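Local coordinates for protein predicted acetyltransferase (Clostridium acetobutylicum, PDB 3MGD) that binds acetyl coenzyme A in a GNAT-family fold and probably transfers its acyl group to an acceptor that is not established, at residues Arg19-Asp25 / Thr88-Pro94; Ile12-Val16 / Leu38-Asn43; Thr76-Lys80 / Ile118-Cys122. All coordinates share one frame; numbering follows the deposited sequence.

Interaction 1: Arg19-Asp25 / Thr88-Pro94; sequences RKRQLID and TNMYTEP. With ACO (acetyl coenzyme *a), chain C.
Q22 of the helix lies over the backbone of M90 and Y91, its chain extended with CG anti to the backbone N (chi1 175°). Q22 CB meets the Y91 ring, 3.7 Å from Y91 CD1. Q22 CG lies 3.7 Å from C6P of acetyl-CoA, and Q22 CD comes within 3.4 Å of M90 O. At the tip, Q22 OE1 lies 2.7 Å from a water that is also near N89 O; Q22 NE2 donates to a second water, shared with R19 NH1 and T88 OG1, and to E26.

M90 O, beside this side chain, takes the N4P proton of acetyl-CoA at 2.6 Å, and T92 N donates to ACO O9P at 2.9 Å (N-H...O 171°), so the strand grips the pantetheine arm as in GNAT enzymes. D25 OD2, salt-bridged to R97, stands at the edge of the Y91 ring, 3.2 Å from CE1. R19 NH1 makes a weak, bent bond to N89 OD1, while R19 NH2 bonds P75 O of the second subunit.

Segment 19-25 of helix 12-25 runs at 77° to strand residues 88-92; strand 61-72 pairs alongside that strand, and helix 101-115 covers M90.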
loop_
_atom_site.group_PDB
_atom_site.type_symbol
_atom_site.label_atom_id
_atom_site.label_comp_id
_atom_site.label_asym_id
_atom_site.label_seq_id
_atom_site.Cartn_x
_atom_site.Cartn_y
_atom_site.Cartn_z
ATOM N N ARG A 19 10.668 12.045 -11.821
ATOM C CA ARG A 19 10.102 10.697 -11.677
ATOM C C ARG A 19 10.240 9.890 -12.967
ATOM O O ARG A 19 10.602 8.723 -12.930
ATOM C CB ARG A 19 8.644 10.698 -11.183
ATOM C CG ARG A 19 8.049 9.275 -11.091
ATOM C CD ARG A 19 6.828 9.134 -10.149
ATOM N NE ARG A 19 6.269 7.788 -10.287
ATOM C CZ ARG A 19 6.775 6.697 -9.711
ATOM N NH1 ARG A 19 7.857 6.772 -8.936
ATOM N NH2 ARG A 19 6.218 5.517 -9.939
ATOM N N LYS A 20 9.935 10.486 -14.115
ATOM C CA LYS A 20 10.128 9.760 -15.373
ATOM C C LYS A 20 11.591 9.361 -15.566
ATOM O O LYS A 20 11.897 8.234 -15.971
ATOM C CB LYS A 20 9.639 10.586 -16.572
ATOM C CG LYS A 20 8.133 10.815 -16.619
ATOM C CD LYS A 20 7.674 11.460 -17.932
ATOM C CE LYS A 20 8.189 12.864 -18.083
ATOM N NZ LYS A 20 7.560 13.589 -19.253
ATOM N N ARG A 21 12.484 10.294 -15.270
ATOM C CA ARG A 21 13.911 10.063 -15.410
ATOM C C ARG A 21 14.354 8.889 -14.539
ATOM O O ARG A 21 15.133 8.040 -14.966
ATOM C CB ARG A 21 14.648 11.326 -15.001
ATOM C CG ARG A 21 16.088 11.374 -15.422
ATOM C CD ARG A 21 16.541 12.806 -15.378
ATOM N NE ARG A 21 17.869 12.924 -14.803
ATOM C CZ ARG A 21 18.251 13.938 -14.040
ATOM N NH1 ARG A 21 17.405 14.924 -13.752
ATOM N NH2 ARG A 21 19.473 13.948 -13.556
ATOM N N GLN A 22 13.832 8.857 -13.314
ATOM C CA GLN A 22 14.111 7.796 -12.353
ATOM C C GLN A 22 13.648 6.437 -12.860
ATOM O O GLN A 22 14.392 5.468 -12.831
ATOM C CB GLN A 22 13.398 8.127 -11.048
ATOM C CG GLN A 22 13.497 7.045 -9.989
ATOM C CD GLN A 22 12.388 7.199 -8.986
ATOM O OE1 GLN A 22 11.969 8.324 -8.687
ATOM N NE2 GLN A 22 11.912 6.073 -8.435
ATOM N N LEU A 23 12.416 6.373 -13.345
ATOM C CA LEU A 23 11.854 5.110 -13.795
ATOM C C LEU A 23 12.619 4.589 -15.002
ATOM O O LEU A 23 12.857 3.395 -15.137
ATOM C CB LEU A 23 10.384 5.294 -14.158
ATOM C CG LEU A 23 9.439 5.666 -13.011
ATOM C CD1 LEU A 23 8.071 5.985 -13.568
ATOM C CD2 LEU A 23 9.351 4.539 -11.951
ATOM N N ILE A 24 12.998 5.492 -15.897
ATOM C CA ILE A 24 13.731 5.072 -17.074
ATOM C C ILE A 24 15.111 4.556 -16.676
ATOM O O ILE A 24 15.565 3.553 -17.199
ATOM C CB ILE A 24 13.807 6.211 -18.100
ATOM C CG1 ILE A 24 12.416 6.425 -18.703
ATOM C CG2 ILE A 24 14.816 5.893 -19.197
ATOM C CD1 ILE A 24 12.275 7.756 -19.457
ATOM N N ASP A 25 15.759 5.248 -15.746
ATOM C CA ASP A 25 17.012 4.786 -15.132
ATOM C C ASP A 25 16.857 3.371 -14.540
ATOM O O ASP A 25 17.791 2.562 -14.588
ATOM C CB ASP A 25 17.418 5.780 -14.029
ATOM C CG ASP A 25 18.921 5.993 -13.938
ATOM O OD1 ASP A 25 19.683 5.060 -14.280
ATOM O OD2 ASP A 25 19.342 7.095 -13.512
ATOM N N THR A 88 9.079 6.410 -1.767
ATOM C CA THR A 88 8.996 6.374 -3.220
ATOM C C THR A 88 9.742 7.562 -3.810
ATOM O O THR A 88 10.239 8.413 -3.071
ATOM C CB THR A 88 7.490 6.393 -3.648
ATOM O OG1 THR A 88 7.365 6.077 -5.038
ATOM C CG2 THR A 88 6.829 7.750 -3.346
ATOM N N ASN A 89 9.814 7.618 -5.145
ATOM C CA ASN A 89 10.384 8.756 -5.835
ATOM C C ASN A 89 11.789 9.078 -5.366
ATOM O O ASN A 89 12.149 10.241 -5.251
ATOM C CB ASN A 89 9.493 9.994 -5.688
ATOM C CG ASN A 89 8.151 9.827 -6.361
ATOM O OD1 ASN A 89 7.916 8.844 -7.056
ATOM N ND2 ASN A 89 7.249 10.779 -6.135
HETATM N N MSE A 90 12.581 8.056 -5.069
HETATM C CA MSE A 90 13.956 8.319 -4.702
HETATM C C MSE A 90 14.875 8.275 -5.918
HETATM O O MSE A 90 14.889 7.322 -6.694
HETATM C CB MSE A 90 14.426 7.377 -3.601
HETATM C CG MSE A 90 13.628 7.610 -2.300
HETATM SE SE MSE A 90 14.438 6.671 -0.832
HETATM C CE MSE A 90 16.124 7.655 -0.728
ATOM N N TYR A 91 15.650 9.333 -6.067
ATOM C CA TYR A 91 16.548 9.452 -7.206
ATOM C C TYR A 91 17.709 10.322 -6.770
ATOM O O TYR A 91 17.518 11.343 -6.110
ATOM C CB TYR A 91 15.827 10.064 -8.415
ATOM C CG TYR A 91 16.740 10.156 -9.629
ATOM C CD1 TYR A 91 16.930 9.063 -10.460
ATOM C CD2 TYR A 91 17.425 11.322 -9.914
ATOM C CE1 TYR A 91 17.789 9.137 -11.574
ATOM C CE2 TYR A 91 18.282 11.406 -11.008
ATOM C CZ TYR A 91 18.459 10.318 -11.834
ATOM O OH TYR A 91 19.321 10.430 -12.923
ATOM N N THR A 92 18.919 9.871 -7.072
ATOM C CA THR A 92 20.095 10.702 -6.905
ATOM C C THR A 92 20.814 10.791 -8.264
ATOM O O THR A 92 20.995 9.773 -8.940
ATOM C CB THR A 92 21.084 10.116 -5.869
ATOM O OG1 THR A 92 20.474 10.073 -4.575
ATOM C CG2 THR A 92 22.364 10.994 -5.809
ATOM N N GLU A 93 21.207 12.003 -8.653
ATOM C CA GLU A 93 21.985 12.231 -9.871
ATOM C C GLU A 93 23.162 11.264 -9.887
ATOM O O GLU A 93 23.854 11.128 -8.877
ATOM C CB GLU A 93 22.495 13.681 -9.886
ATOM C CG GLU A 93 23.284 14.065 -11.126
ATOM C CD GLU A 93 22.421 14.103 -12.377
ATOM O OE1 GLU A 93 21.344 14.735 -12.340
ATOM O OE2 GLU A 93 22.825 13.508 -13.395
ATOM N N PRO A 94 23.382 10.560 -11.018
ATOM C CA PRO A 94 24.424 9.526 -11.051
ATOM C C PRO A 94 25.813 9.966 -10.575
ATOM O O PRO A 94 26.428 9.232 -9.806
ATOM C CB PRO A 94 24.437 9.093 -12.517
ATOM C CG PRO A 94 22.998 9.265 -12.930
ATOM C CD PRO A 94 22.544 10.526 -12.228
HETATM N N1A ACO C . 30.457 5.280 4.055
HETATM C C2A ACO C . 30.686 4.204 3.193
HETATM N N3A ACO C . 29.821 3.973 2.096
HETATM C C4A ACO C . 28.693 4.862 1.878
HETATM C C5A ACO C . 28.456 5.966 2.759
HETATM C C6A ACO C . 29.305 6.189 3.836
HETATM N N6A ACO C . 29.062 7.307 4.724
HETATM N N7A ACO C . 27.287 6.670 2.306
HETATM C C8A ACO C . 26.817 6.020 1.174
HETATM N N9A ACO C . 27.674 4.875 0.911
HETATM C C1B ACO C . 27.557 4.030 -0.265
HETATM C C2B ACO C . 26.676 2.873 0.236
HETATM O O2B ACO C . 27.049 2.078 1.314
HETATM C C3B ACO C . 26.247 2.228 -1.063
HETATM O O3B ACO C . 27.084 1.255 -1.645
HETATM P P3B ACO C . 26.918 -0.308 -1.380
HETATM O O7A ACO C . 28.287 -0.993 -1.718
HETATM O O8A ACO C . 25.811 -0.879 -2.292
HETATM O O9A ACO C . 26.559 -0.566 0.068
HETATM C C4B ACO C . 25.947 3.506 -1.922
HETATM O O4B ACO C . 27.018 4.441 -1.531
HETATM C C5B ACO C . 24.564 4.098 -2.102
HETATM O O5B ACO C . 24.117 4.746 -0.937
HETATM P P1A ACO C . 23.650 6.255 -0.980
HETATM O O1A ACO C . 24.794 7.209 -1.358
HETATM O O2A ACO C . 23.030 6.580 0.376
HETATM O O3A ACO C . 22.522 6.290 -2.082
HETATM P P2A ACO C . 22.565 7.198 -3.390
HETATM O O4A ACO C . 23.707 6.785 -4.379
HETATM O O5A ACO C . 22.583 8.659 -3.035
HETATM O O6A ACO C . 21.172 6.993 -4.096
HETATM C CBP ACO C . 19.595 5.616 -5.330
HETATM C CCP ACO C . 20.652 5.701 -4.238
HETATM C CDP ACO C . 18.897 4.267 -5.286
HETATM C CEP ACO C . 18.631 6.735 -5.110
HETATM C CAP ACO C . 20.309 5.770 -6.714
HETATM O OAP ACO C . 21.197 4.733 -6.965
HETATM C C9P ACO C . 19.390 6.058 -7.875
HETATM O O9P ACO C . 18.913 7.175 -8.083
HETATM N N8P ACO C . 19.105 4.948 -8.760
HETATM C C7P ACO C . 18.170 5.105 -9.873
HETATM C C6P ACO C . 16.784 5.353 -9.405
HETATM C C5P ACO C . 16.378 4.358 -8.340
HETATM O O5P ACO C . 16.620 3.158 -8.479
HETATM N N4P ACO C . 15.760 4.869 -7.164
HETATM C C3P ACO C . 15.118 4.004 -6.206
HETATM C C2P ACO C . 13.743 3.502 -6.567
HETATM S S1P ACO C . 12.945 2.571 -5.282
HETATM C C ACO C . 12.193 3.575 -4.163
HETATM O O ACO C . 12.229 4.787 -4.317
HETATM C CH3 ACO C . 11.617 2.993 -2.932
HETATM O O HOH W 1 9.314 4.927 -7.241
HETATM O O HOH W 2 11.719 10.955 -8.456
#

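Interaction 2: Ile12-Val16 / Leu38-Asn43; sequences ISLLV and LTRYFN
L15 and F42 make the CH-pi contact between the two helices. L15 CB sits over a face of the F42 ring, 3.9 Å from its centroid and 14° off the ring normal, which meets the geometry of that interaction. The offset is toward the rim, with F42 CZ the nearest ring atom to CB, and L15 CD2 continues along the same ring to F42 CD1.

Aliphatic contacts flank this pair. The two methyls of V16 divide the work: CG1, anti to the backbone N, packs 4.0 Å from L38 CD1, whereas CG2, beside the backbone N, comes within 3.7 Å of F42 CD2 and also meets T39 OG1. One turn earlier I12 CG2 rests 3.8 Å from F42 CB, the two side chains lying antiparallel, alongside each other.

The short helical segments run at 125° to each other, their axes 9.5 Å apart at closest approach. These are the first two helices of the GNAT fold, and both reach the sheet they pack on: L15 and F42 each touch E53 on strand 51-58, and F42 also touches L51. L38 also packs on P75 of the second subunit.

Polar groups border the apolar centre without bonding across it. The I12 and N43 side chains cross at about a right angle, I12 CD1 ending 3.4 Å from N43 CG. That amide is held within its own helix: N43 ND2 donates to T39 O at 2.7 Å, from 48° above the carbonyl plane, while N43 N reaches the same oxygen from the other face. T39 OG1, beside V16, is hydrogen-bonded to D35 O one turn back.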
loop_
_atom_site.group_PDB
_atom_site.type_symbol
_atom_site.label_atom_id
_atom_site.label_comp_id
_atom_site.label_asym_id
_atom_site.label_seq_id
_atom_site.Cartn_x
_atom_site.Cartn_y
_atom_site.Cartn_z
ATOM N N ILE A 12 5.970 21.039 -9.144
ATOM C CA ILE A 12 5.385 19.823 -9.725
ATOM C C ILE A 12 5.947 19.394 -11.095
ATOM O O ILE A 12 6.213 18.213 -11.321
ATOM C CB ILE A 12 3.840 19.869 -9.730
ATOM C CG1 ILE A 12 3.319 19.789 -8.293
ATOM C CG2 ILE A 12 3.262 18.704 -10.535
ATOM C CD1 ILE A 12 1.806 19.837 -8.164
ATOM N N SER A 13 6.139 20.325 -12.015
ATOM C CA SER A 13 6.642 19.902 -13.325
ATOM C C SER A 13 8.060 19.298 -13.209
ATOM O O SER A 13 8.415 18.410 -13.964
ATOM C CB SER A 13 6.588 21.041 -14.345
ATOM O OG SER A 13 7.483 22.073 -13.996
ATOM N N LEU A 14 8.849 19.761 -12.242
ATOM C CA LEU A 14 10.176 19.177 -12.005
ATOM C C LEU A 14 10.082 17.764 -11.414
ATOM O O LEU A 14 10.803 16.858 -11.820
ATOM C CB LEU A 14 10.983 20.049 -11.047
ATOM C CG LEU A 14 11.284 21.480 -11.473
ATOM C CD1 LEU A 14 11.879 22.237 -10.296
ATOM C CD2 LEU A 14 12.223 21.492 -12.671
ATOM N N LEU A 15 9.198 17.596 -10.438
ATOM C CA LEU A 15 8.967 16.293 -9.812
ATOM C C LEU A 15 8.490 15.271 -10.827
ATOM O O LEU A 15 8.881 14.095 -10.784
ATOM C CB LEU A 15 7.913 16.426 -8.713
ATOM C CG LEU A 15 8.408 16.665 -7.289
ATOM C CD1 LEU A 15 9.672 17.492 -7.227
ATOM C CD2 LEU A 15 7.302 17.249 -6.421
ATOM N N VAL A 16 7.615 15.722 -11.723
ATOM C CA VAL A 16 7.130 14.879 -12.797
ATOM C C VAL A 16 8.278 14.427 -13.696
ATOM O O VAL A 16 8.399 13.237 -14.005
ATOM C CB VAL A 16 6.036 15.588 -13.631
ATOM C CG1 VAL A 16 5.750 14.805 -14.908
ATOM C CG2 VAL A 16 4.761 15.767 -12.794
ATOM N N LEU A 38 0.706 11.653 -13.726
ATOM C CA LEU A 38 1.746 12.054 -12.774
ATOM C C LEU A 38 1.423 13.443 -12.200
ATOM O O LEU A 38 1.462 13.655 -10.986
ATOM C CB LEU A 38 3.135 12.061 -13.442
ATOM C CG LEU A 38 3.832 10.718 -13.689
ATOM C CD1 LEU A 38 5.088 10.871 -14.577
ATOM C CD2 LEU A 38 4.165 10.022 -12.366
ATOM N N THR A 39 1.097 14.386 -13.077
ATOM C CA THR A 39 0.811 15.764 -12.641
ATOM C C THR A 39 -0.388 15.827 -11.713
ATOM O O THR A 39 -0.392 16.566 -10.726
ATOM C CB THR A 39 0.537 16.678 -13.842
ATOM O OG1 THR A 39 1.650 16.621 -14.739
ATOM C CG2 THR A 39 0.305 18.117 -13.394
ATOM N N ARG A 40 -1.413 15.054 -12.042
ATOM C CA ARG A 40 -2.593 14.971 -11.179
ATOM C C ARG A 40 -2.255 14.330 -9.831
ATOM O O ARG A 40 -2.726 14.795 -8.810
ATOM C CB ARG A 40 -3.712 14.206 -11.884
ATOM C CG ARG A 40 -5.013 14.095 -11.098
ATOM C CD ARG A 40 -6.066 13.422 -11.977
ATOM N NE ARG A 40 -5.665 12.059 -12.325
ATOM C CZ ARG A 40 -6.227 11.321 -13.278
ATOM N NH1 ARG A 40 -7.221 11.814 -14.014
ATOM N NH2 ARG A 40 -5.783 10.086 -13.504
ATOM N N TYR A 41 -1.445 13.269 -9.838
ATOM C CA TYR A 41 -1.025 12.607 -8.594
ATOM C C TYR A 41 -0.307 13.573 -7.642
ATOM O O TYR A 41 -0.612 13.621 -6.443
ATOM C CB TYR A 41 -0.121 11.408 -8.877
ATOM C CG TYR A 41 0.414 10.763 -7.614
ATOM C CD1 TYR A 41 -0.370 9.884 -6.876
ATOM C CD2 TYR A 41 1.692 11.050 -7.153
ATOM C CE1 TYR A 41 0.103 9.307 -5.711
ATOM C CE2 TYR A 41 2.181 10.476 -5.989
ATOM C CZ TYR A 41 1.381 9.604 -5.277
ATOM O OH TYR A 41 1.862 9.039 -4.117
ATOM N N PHE A 42 0.657 14.324 -8.179
ATOM C CA PHE A 42 1.415 15.280 -7.376
ATOM C C PHE A 42 0.513 16.405 -6.907
ATOM O O PHE A 42 0.514 16.762 -5.728
ATOM C CB PHE A 42 2.620 15.838 -8.154
ATOM C CG PHE A 42 3.800 14.891 -8.206
ATOM C CD1 PHE A 42 4.520 14.605 -7.057
ATOM C CD2 PHE A 42 4.188 14.301 -9.403
ATOM C CE1 PHE A 42 5.603 13.746 -7.097
ATOM C CE2 PHE A 42 5.267 13.440 -9.462
ATOM C CZ PHE A 42 5.983 13.157 -8.308
ATOM N N ASN A 43 -0.283 16.955 -7.823
ATOM C CA ASN A 43 -1.216 18.019 -7.437
ATOM C C ASN A 43 -2.123 17.646 -6.271
ATOM O O ASN A 43 -2.248 18.400 -5.307
ATOM C CB ASN A 43 -2.053 18.495 -8.634
ATOM C CG ASN A 43 -1.373 19.621 -9.410
ATOM O OD1 ASN A 43 -1.382 20.783 -8.987
ATOM N ND2 ASN A 43 -0.769 19.278 -10.538
#

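Interaction 3: Thr76-Lys80 / Ile118-Cys122; sequences TYTNK and IHKIC
H119 opens the contact, its ring turned with the edge toward the turn at 76-80. Atom CE1 approaches the carbonyl of T78, 3.4 Å from O and close to the ring plane. The first torsion places CG between the backbone N and the carbonyl carbon (chi1 60°), which swings the imidazole out toward this loop. A water bridges the next ring atom to the turn, lying 3.3 Å from H119 NE2 and accepting from K80 N at 2.9 Å. The N79 side chain runs beside that of H119 but heads the other way, with the amide and ring planes 77° apart.

K120 follows, its CB pointing toward the loop. Its CG packs 4.0 Å from N79 CG; bends at chi2 and chi4 then fold the chain back, so that CE and NZ both lie near the T78 carbonyl, NZ at 3.6 Å from O. The amino group also stands in the plane of the H119 ring, at its edge, and makes a weak hydrogen bond to N148 OD1 of the second subunit. The carbonyl of T78 is therefore faced by both H119 and K120. It is presented by a type I beta turn from T76 to N79, closed by N79 N donating to T76 O at 3.0 Å, with T76 N returning a bond to N79 O.

Further along, I121 turns to I87 and to A113 of helix 101-115, and C122 pairs through its backbone with G85 and I87. Strands 83-92 and 120-124 are parallel neighbours joined through helix 101-115, the beta-alpha-beta crossover of the GNAT fold. Residues 120-122 also pair antiparallel with a strand of the second subunit, so the contact sits where the sheet continues across the dimer interface.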
loop_
_atom_site.group_PDB
_atom_site.type_symbol
_atom_site.label_atom_id
_atom_site.label_comp_id
_atom_site.label_asym_id
_atom_site.label_seq_id
_atom_site.Cartn_x
_atom_site.Cartn_y
_atom_site.Cartn_z
ATOM N N THR A 76 -4.265 -3.121 12.975
ATOM C CA THR A 76 -3.973 -4.424 13.549
ATOM C C THR A 76 -3.289 -4.226 14.900
ATOM O O THR A 76 -2.935 -3.097 15.277
ATOM C CB THR A 76 -3.108 -5.266 12.585
ATOM O OG1 THR A 76 -2.786 -6.518 13.201
ATOM C CG2 THR A 76 -1.840 -4.513 12.225
ATOM N N TYR A 77 -3.107 -5.306 15.646
ATOM C CA TYR A 77 -2.557 -5.163 16.993
ATOM C C TYR A 77 -1.137 -4.610 17.012
ATOM O O TYR A 77 -0.719 -4.004 17.994
ATOM C CB TYR A 77 -2.664 -6.491 17.746
ATOM C CG TYR A 77 -4.108 -6.853 17.968
ATOM C CD1 TYR A 77 -4.864 -6.214 18.949
ATOM C CD2 TYR A 77 -4.735 -7.790 17.159
ATOM C CE1 TYR A 77 -6.196 -6.528 19.133
ATOM C CE2 TYR A 77 -6.055 -8.110 17.341
ATOM C CZ TYR A 77 -6.778 -7.482 18.332
ATOM O OH TYR A 77 -8.096 -7.817 18.500
ATOM N N THR A 78 -0.411 -4.788 15.909
ATOM C CA THR A 78 0.969 -4.317 15.822
ATOM C C THR A 78 1.107 -2.969 15.105
ATOM O O THR A 78 2.211 -2.477 14.896
ATOM C CB THR A 78 1.850 -5.343 15.100
ATOM O OG1 THR A 78 1.285 -5.631 13.817
ATOM C CG2 THR A 78 1.930 -6.625 15.909
ATOM N N ASN A 79 -0.024 -2.387 14.733
ATOM C CA ASN A 79 -0.063 -1.090 14.085
ATOM C C ASN A 79 -1.469 -0.554 14.278
ATOM O O ASN A 79 -2.288 -0.641 13.371
ATOM C CB ASN A 79 0.223 -1.276 12.594
ATOM C CG ASN A 79 0.461 0.026 11.878
ATOM O OD1 ASN A 79 0.389 0.098 10.637
ATOM N ND2 ASN A 79 0.749 1.065 12.640
ATOM N N LYS A 80 -1.770 -0.014 15.461
ATOM C CA LYS A 80 -3.171 0.230 15.820
ATOM C C LYS A 80 -3.930 1.218 14.921
ATOM O O LYS A 80 -5.153 1.153 14.827
ATOM C CB LYS A 80 -3.296 0.659 17.292
ATOM C CG LYS A 80 -2.659 1.997 17.607
ATOM C CD LYS A 80 -2.920 2.386 19.071
ATOM C CE LYS A 80 -2.326 3.759 19.387
ATOM N NZ LYS A 80 -2.861 4.342 20.662
ATOM N N ILE A 118 3.473 7.714 12.803
ATOM C CA ILE A 118 3.564 6.510 11.984
ATOM C C ILE A 118 4.874 5.820 12.297
ATOM O O ILE A 118 5.921 6.469 12.383
ATOM C CB ILE A 118 3.494 6.854 10.488
ATOM C CG1 ILE A 118 2.084 7.333 10.130
ATOM C CG2 ILE A 118 3.927 5.658 9.632
ATOM C CD1 ILE A 118 1.927 7.746 8.679
ATOM N N HIS A 119 4.825 4.506 12.485
ATOM C CA HIS A 119 6.024 3.769 12.871
ATOM C C HIS A 119 6.303 2.562 11.985
ATOM O O HIS A 119 7.231 1.800 12.239
ATOM C CB HIS A 119 5.957 3.354 14.344
ATOM C CG HIS A 119 4.788 2.479 14.678
ATOM N ND1 HIS A 119 4.846 1.105 14.607
ATOM C CD2 HIS A 119 3.532 2.781 15.083
ATOM C CE1 HIS A 119 3.675 0.597 14.953
ATOM N NE2 HIS A 119 2.860 1.594 15.245
ATOM N N LYS A 120 5.505 2.394 10.943
ATOM C CA LYS A 120 5.752 1.336 9.970
ATOM C C LYS A 120 5.935 1.966 8.593
ATOM O O LYS A 120 5.070 2.709 8.135
ATOM C CB LYS A 120 4.580 0.350 9.927
ATOM C CG LYS A 120 4.342 -0.434 11.223
ATOM C CD LYS A 120 5.259 -1.642 11.322
ATOM C CE LYS A 120 5.044 -2.409 12.640
ATOM N NZ LYS A 120 5.485 -1.606 13.823
ATOM N N ILE A 121 7.062 1.672 7.947
ATOM C CA ILE A 121 7.357 2.206 6.618
ATOM C C ILE A 121 7.525 1.052 5.648
ATOM O O ILE A 121 7.990 -0.017 6.021
ATOM C CB ILE A 121 8.653 3.021 6.619
ATOM C CG1 ILE A 121 8.712 3.920 7.852
ATOM C CG2 ILE A 121 8.764 3.844 5.345
ATOM C CD1 ILE A 121 7.551 4.862 7.955
ATOM N N CYS A 122 7.127 1.248 4.403
ATOM C CA CYS A 122 7.312 0.192 3.427
ATOM C C CYS A 122 7.700 0.825 2.118
ATOM O O CYS A 122 7.582 2.036 1.958
ATOM C CB CYS A 122 6.032 -0.640 3.291
ATOM S SG CYS A 122 4.571 0.300 2.795
HETATM O O HOH W 3 0.545 0.306 17.131
#

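How the interactions relate
From the N terminus, residues 12-16 open interaction 2 and residues 19-25 of the same helix open interaction 1. Interaction 2 closes first, at 38-43, joining the two leading helices. Interaction 3 opens at 76-80, in the loop after strand 61-72; interaction 1 then closes at 88-94, bringing helix 12-25 to strand 83-92, which binds acetyl-CoA, and interaction 3 closes at 118-122. Interaction 1 therefore crosses both others, which follow each other in series. Interactions 1 and 2 touch, N89 ND2 lying 3.5 Å from F42 CZ. Interaction 3 is separate, its centre about 27 Å from that of interaction 1, although strands 83-92 and 120-124 are neighbours. All three reach the second subunit.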